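Local structure of internalin (Listeria monocytogenes serotype 4b, 4FMZ) at residues L267-V272 against S291-N296; L313-L318 against M335-F340. The protein is a leucine-rich-repeat internalin that probably takes part in attachment of the bacterium to host cells and in their invasion. All blocks are in the same frame, centred on the assembly; numbering follows the deposited sequence.

Contact 1 of 2, residues L267-V272 against S291-N296. With EDO (1,2-ethanediol), chain H.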
loop_
_atom_site.group_PDB
_atom_site.type_symbol
_atom_site.label_atom_id
_atom_site.label_comp_id
_atom_site.label_asym_id
_atom_site.label_seq_id
_atom_site.Cartn_x
_atom_site.Cartn_y
_atom_site.Cartn_z
ATOM N N LEU A 267 17.871 -6.606 -11.693
ATOM C CA LEU A 267 17.030 -5.490 -12.124
ATOM C C LEU A 267 16.429 -5.713 -13.510
ATOM O O LEU A 267 17.152 -5.941 -14.479
ATOM C CB LEU A 267 17.783 -4.153 -12.126
ATOM C CG LEU A 267 17.919 -3.390 -10.807
ATOM C CD1 LEU A 267 18.720 -2.119 -11.018
ATOM C CD2 LEU A 267 16.552 -3.013 -10.244
ATOM N N LYS A 268 15.090 -5.664 -13.570
ATOM C CA LYS A 268 14.282 -5.773 -14.783
ATOM C C LYS A 268 13.685 -4.410 -15.128
ATOM O O LYS A 268 13.424 -4.131 -16.299
ATOM C CB LYS A 268 13.151 -6.811 -14.618
ATOM C CG LYS A 268 13.615 -8.256 -14.356
ATOM C CD LYS A 268 14.108 -8.967 -15.615
ATOM C CE LYS A 268 13.537 -10.353 -15.776
ATOM N NZ LYS A 268 12.100 -10.325 -16.182
HETATM N N MSE A 269 13.430 -3.577 -14.093
HETATM C CA MSE A 269 12.838 -2.254 -14.253
HETATM C C MSE A 269 13.721 -1.212 -13.591
HETATM O O MSE A 269 14.044 -1.310 -12.407
HETATM C CB MSE A 269 11.397 -2.224 -13.681
HETATM C CG MSE A 269 10.963 -0.856 -13.078
HETATM SE SE MSE A 269 10.712 0.521 -14.365
HETATM C CE MSE A 269 8.762 0.793 -14.192
ATOM N N LEU A 270 14.117 -0.207 -14.368
ATOM C CA LEU A 270 14.895 0.880 -13.804
ATOM C C LEU A 270 14.303 2.204 -14.253
ATOM O O LEU A 270 14.395 2.541 -15.428
ATOM C CB LEU A 270 16.397 0.794 -14.154
ATOM C CG LEU A 270 17.268 1.925 -13.608
ATOM C CD1 LEU A 270 17.251 1.965 -12.060
ATOM C CD2 LEU A 270 18.698 1.801 -14.112
ATOM N N ASN A 271 13.709 2.955 -13.315
ATOM C CA ASN A 271 13.169 4.269 -13.640
ATOM C C ASN A 271 13.956 5.336 -12.890
ATOM O O ASN A 271 13.788 5.506 -11.684
ATOM C CB ASN A 271 11.653 4.363 -13.345
ATOM C CG ASN A 271 11.031 5.694 -13.725
ATOM O OD1 ASN A 271 11.712 6.694 -14.034
ATOM N ND2 ASN A 271 9.712 5.745 -13.689
ATOM N N VAL A 272 14.794 6.082 -13.633
ATOM C CA VAL A 272 15.596 7.176 -13.099
ATOM C C VAL A 272 15.330 8.458 -13.931
ATOM O O VAL A 272 16.185 9.328 -14.014
ATOM C CB VAL A 272 17.118 6.832 -13.004
ATOM C CG1 VAL A 272 17.406 5.876 -11.849
ATOM C CG2 VAL A 272 17.651 6.268 -14.315
ATOM N N SER A 291 12.757 -2.671 -18.944
ATOM C CA SER A 291 12.205 -1.319 -18.968
ATOM C C SER A 291 13.191 -0.365 -18.353
ATOM O O SER A 291 13.658 -0.577 -17.223
ATOM C CB SER A 291 10.871 -1.263 -18.230
ATOM O OG SER A 291 10.012 -2.299 -18.676
ATOM N N LEU A 292 13.519 0.682 -19.112
ATOM C CA LEU A 292 14.504 1.671 -18.700
ATOM C C LEU A 292 13.995 3.059 -18.988
ATOM O O LEU A 292 13.701 3.384 -20.139
ATOM C CB LEU A 292 15.840 1.400 -19.425
ATOM C CG LEU A 292 17.023 2.352 -19.209
ATOM C CD1 LEU A 292 17.450 2.407 -17.737
ATOM C CD2 LEU A 292 18.191 1.906 -20.030
ATOM N N PHE A 293 13.878 3.882 -17.938
ATOM C CA PHE A 293 13.392 5.259 -18.074
ATOM C C PHE A 293 14.529 6.222 -17.728
ATOM O O PHE A 293 14.930 6.340 -16.563
ATOM C CB PHE A 293 12.151 5.493 -17.201
ATOM C CG PHE A 293 10.997 4.572 -17.543
ATOM C CD1 PHE A 293 10.870 3.330 -16.933
ATOM C CD2 PHE A 293 10.068 4.925 -18.511
ATOM C CE1 PHE A 293 9.827 2.465 -17.276
ATOM C CE2 PHE A 293 9.023 4.056 -18.857
ATOM C CZ PHE A 293 8.902 2.840 -18.230
ATOM N N LEU A 294 15.073 6.875 -18.767
ATOM C CA LEU A 294 16.198 7.798 -18.665
ATOM C C LEU A 294 15.868 9.192 -19.212
ATOM O O LEU A 294 16.772 10.007 -19.364
ATOM C CB LEU A 294 17.425 7.219 -19.400
ATOM C CG LEU A 294 18.278 6.221 -18.602
ATOM C CD1 LEU A 294 19.199 5.454 -19.523
ATOM C CD2 LEU A 294 19.103 6.923 -17.537
ATOM N N ASN A 295 14.583 9.469 -19.492
ATOM C CA ASN A 295 14.096 10.768 -19.980
ATOM C C ASN A 295 14.431 11.867 -18.966
ATOM O O ASN A 295 14.526 11.577 -17.775
ATOM C CB ASN A 295 12.565 10.712 -20.199
ATOM C CG ASN A 295 11.826 10.247 -18.964
ATOM O OD1 ASN A 295 11.864 9.062 -18.599
ATOM N ND2 ASN A 295 11.271 11.194 -18.216
ATOM N N ASN A 296 14.589 13.122 -19.434
ATOM C CA ASN A 296 14.844 14.293 -18.577
ATOM C C ASN A 296 16.080 14.113 -17.677
ATOM O O ASN A 296 16.031 14.253 -16.453
ATOM C CB ASN A 296 13.589 14.633 -17.759
ATOM C CG ASN A 296 12.447 15.002 -18.664
ATOM O OD1 ASN A 296 11.648 14.158 -19.045
ATOM N ND2 ASN A 296 12.424 16.233 -19.142
HETATM C C1 EDO H . 9.694 11.084 -14.183
HETATM O O1 EDO H . 10.342 11.420 -15.403
HETATM C C2 EDO H . 10.097 9.653 -13.765
HETATM O O2 EDO H . 10.020 8.825 -14.909
#
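Leu270 exchanges backbone bonds with both Ser291 and Phe293, at the middle of two neighbouring parallel strands. Its N-H goes to Ser291 O and its own O takes the N-H of Phe293, each at 2.9 Å between N and O. One more bond lies at either end, Ser291 N to Lys268 O and Val272 N to Phe293 O. The tight part is the buried face. Leu270 and Leu292 lie side by side and point the same way, paired in register and both with CG anti to the backbone N (chi1 179° and 177°). Leu270 CD2 meets Leu292 CD1 at 3.9 Å. Next to them Val272 CG2 touches Leu294 CD2 at 3.6 Å.

The other face is more mixed: Met269 is buried, but Asn271, Ser291 and Phe293 are partly exposed. Here Met269, a selenomethionine, reaches the rim of the Phe293 ring, with SE 3.6 Å from CE1. The selenium lies close to the ring plane, so this is an edge-on Met-aromatic contact. Asn271 OD1 comes within 3.4 Å of Phe293 CB, and its amide is tilted 39° from the ring. A 1,2-ethanediol, probably from the crystallisation liquor, spans the polar end. Its O2 gives a hydrogen bond to Asn271 OD1 (2.9 Å), and its O1 receives one from Asn295 ND2 (3.0 Å).

The pair belongs to the parallel strands that line the concave side of a leucine-rich-repeat solenoid. Asn297 ND2 bonds both Val272 O and Leu294 O, as the consensus asparagine of leucine-rich repeats does. Strand 247-249 flanks strand 269-271, and strand 315-317 flanks strand 291-293.

Contact 2 of 2, residues L313-L318 against M335-F340. With EDO (1,2-ethanediol), chain G.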
loop_
_atom_site.group_PDB
_atom_site.type_symbol
_atom_site.label_atom_id
_atom_site.label_comp_id
_atom_site.label_asym_id
_atom_site.label_seq_id
_atom_site.Cartn_x
_atom_site.Cartn_y
_atom_site.Cartn_z
ATOM N N LEU A 313 15.489 -5.010 -23.656
ATOM C CA LEU A 313 14.626 -3.851 -23.429
ATOM C C LEU A 313 13.397 -3.899 -24.314
ATOM O O LEU A 313 13.517 -4.125 -25.522
ATOM C CB LEU A 313 15.372 -2.517 -23.691
ATOM C CG LEU A 313 16.390 -2.029 -22.650
ATOM C CD1 LEU A 313 17.017 -0.722 -23.106
ATOM C CD2 LEU A 313 15.764 -1.840 -21.281
ATOM N N THR A 314 12.216 -3.706 -23.713
ATOM C CA THR A 314 10.966 -3.630 -24.470
ATOM C C THR A 314 10.408 -2.203 -24.326
ATOM O O THR A 314 9.637 -1.759 -25.180
ATOM C CB THR A 314 9.957 -4.716 -24.072
ATOM O OG1 THR A 314 9.699 -4.611 -22.682
ATOM C CG2 THR A 314 10.427 -6.123 -24.425
ATOM N N THR A 315 10.839 -1.478 -23.268
ATOM C CA THR A 315 10.460 -0.089 -23.023
ATOM C C THR A 315 11.720 0.745 -22.788
ATOM O O THR A 315 12.565 0.386 -21.962
ATOM C CB THR A 315 9.457 0.007 -21.869
ATOM O OG1 THR A 315 8.284 -0.707 -22.246
ATOM C CG2 THR A 315 9.068 1.429 -21.551
ATOM N N LEU A 316 11.840 1.862 -23.521
ATOM C CA LEU A 316 12.978 2.761 -23.370
ATOM C C LEU A 316 12.547 4.212 -23.510
ATOM O O LEU A 316 12.076 4.624 -24.576
ATOM C CB LEU A 316 14.091 2.419 -24.375
ATOM C CG LEU A 316 15.304 3.353 -24.411
ATOM C CD1 LEU A 316 16.128 3.286 -23.100
ATOM C CD2 LEU A 316 16.149 3.055 -25.599
ATOM N N PHE A 317 12.687 4.973 -22.425
ATOM C CA PHE A 317 12.378 6.401 -22.433
ATOM C C PHE A 317 13.678 7.197 -22.400
ATOM O O PHE A 317 14.548 6.950 -21.552
ATOM C CB PHE A 317 11.447 6.795 -21.277
ATOM C CG PHE A 317 9.966 6.526 -21.494
ATOM C CD1 PHE A 317 9.534 5.403 -22.204
ATOM C CD2 PHE A 317 9.006 7.351 -20.927
ATOM C CE1 PHE A 317 8.165 5.155 -22.406
ATOM C CE2 PHE A 317 7.639 7.081 -21.095
ATOM C CZ PHE A 317 7.227 5.978 -21.820
ATOM N N LEU A 318 13.837 8.115 -23.364
ATOM C CA LEU A 318 15.046 8.927 -23.482
ATOM C C LEU A 318 14.760 10.370 -23.857
ATOM O O LEU A 318 15.710 11.110 -24.072
ATOM C CB LEU A 318 15.991 8.329 -24.542
ATOM C CG LEU A 318 16.797 7.103 -24.160
ATOM C CD1 LEU A 318 17.437 6.504 -25.369
ATOM C CD2 LEU A 318 17.851 7.432 -23.110
HETATM N N MSE A 335 11.743 -3.547 -28.774
HETATM C CA MSE A 335 11.088 -2.258 -28.498
HETATM C C MSE A 335 9.557 -2.228 -28.797
HETATM O O MSE A 335 9.145 -2.453 -29.934
HETATM C CB MSE A 335 11.812 -1.152 -29.280
HETATM C CG MSE A 335 11.929 0.177 -28.537
HETATM SE SE MSE A 335 12.593 0.124 -26.692
HETATM C CE MSE A 335 14.044 -1.019 -26.830
ATOM N N ASP A 336 8.739 -1.930 -27.749
ATOM C CA ASP A 336 7.261 -1.839 -27.731
ATOM C C ASP A 336 6.794 -0.416 -27.415
ATOM O O ASP A 336 5.725 0.012 -27.869
ATOM C CB ASP A 336 6.675 -2.776 -26.644
ATOM C CG ASP A 336 6.750 -4.263 -26.929
ATOM O OD1 ASP A 336 6.441 -4.667 -28.076
ATOM O OD2 ASP A 336 7.062 -5.029 -25.990
ATOM N N SER A 337 7.582 0.286 -26.576
ATOM C CA SER A 337 7.283 1.617 -26.093
ATOM C C SER A 337 8.564 2.434 -26.009
ATOM O O SER A 337 9.523 1.979 -25.400
ATOM C CB SER A 337 6.629 1.498 -24.722
ATOM O OG SER A 337 6.113 2.733 -24.265
ATOM N N ALA A 338 8.613 3.582 -26.687
ATOM C CA ALA A 338 9.770 4.485 -26.695
ATOM C C ALA A 338 9.256 5.913 -26.863
ATOM O O ALA A 338 8.631 6.201 -27.886
ATOM C CB ALA A 338 10.739 4.106 -27.813
ATOM N N ASP A 339 9.448 6.785 -25.836
ATOM C CA ASP A 339 8.919 8.157 -25.780
ATOM C C ASP A 339 9.540 9.150 -26.797
ATOM O O ASP A 339 9.379 10.355 -26.616
ATOM C CB ASP A 339 9.066 8.720 -24.352
ATOM C CG ASP A 339 10.487 9.059 -23.913
ATOM O OD1 ASP A 339 11.447 8.617 -24.593
ATOM O OD2 ASP A 339 10.634 9.786 -22.911
ATOM N N PHE A 340 10.232 8.666 -27.839
ATOM C CA PHE A 340 10.809 9.542 -28.872
ATOM C C PHE A 340 10.269 9.098 -30.238
ATOM O O PHE A 340 10.224 7.901 -30.529
ATOM C CB PHE A 340 12.352 9.616 -28.811
ATOM C CG PHE A 340 13.096 8.313 -28.662
ATOM C CD1 PHE A 340 13.165 7.665 -27.421
ATOM C CD2 PHE A 340 13.753 7.740 -29.745
ATOM C CE1 PHE A 340 13.829 6.447 -27.281
ATOM C CE2 PHE A 340 14.447 6.529 -29.590
ATOM C CZ PHE A 340 14.466 5.888 -28.363
HETATM C C1 EDO G . 16.054 10.748 -27.430
HETATM O O1 EDO G . 16.214 11.847 -26.538
HETATM C C2 EDO G . 16.061 11.299 -28.860
HETATM O O2 EDO G . 15.101 12.344 -28.926
#
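Asp339 folds its side chain over Phe317 and takes hold of the backbone of Leu318. CB sits over the centre of the Phe317 ring, 3.7 Å from the centroid, as a CH-pi contact. CG lies between the backbone N and the carbonyl carbon (chi1 72°) and rests 3.5 Å from Phe317 CG. The carboxylate is nearly parallel to the ring, 21° apart. OD1 accepts the N-H of Leu318 on its syn side at 2.7 Å. OD2 lies against Phe317 CB and is bonded to Ser319 OG.

At the other end, Thr314 O accepts two backbone N-H groups, from Asp336 (N to O 2.7 Å) and Ser337 (N to O 3.2 Å). Between these ends Leu316 N bonds Ser337 O. Selenomethionine Met335 bends back on the side of Leu316 CB. Its SE touches that atom at 3.6 Å and its CE reaches Leu313 CB at 3.7 Å. Phe340 packs its CE1 against Leu318 CB.

Strand 337-338, outermost at the C-terminal end of the leucine-rich-repeat solenoid, is short and weakly bonded. Leu316 O is buried with no hydrogen-bond partner in the model. For Leu318 N the acceptor is a side-chain carboxylate, not a backbone carbonyl. Its hydrogen bonds would be consistent with the ionised form.

Followed from the N terminus, the chain first passes through many earlier repeats. Contact 1 then closes a loop of 18 residues between 267-272 and 291-296. The chain runs on through helix 304-308 and enters 313-318. Contact 2 closes a second loop, of 16 residues, at 335-340. The loops follow in series and neither nest nor cross. They are joined because strands 291-293 and 315-317 are neighbours. Leu294 N and Phe317 O are probably hydrogen-bonded, and the rings of Phe293 and Phe317 meet edge-to-face. Together the contacts tie four successive strands at the C-terminal end of the solenoid, with 337-338 outermost.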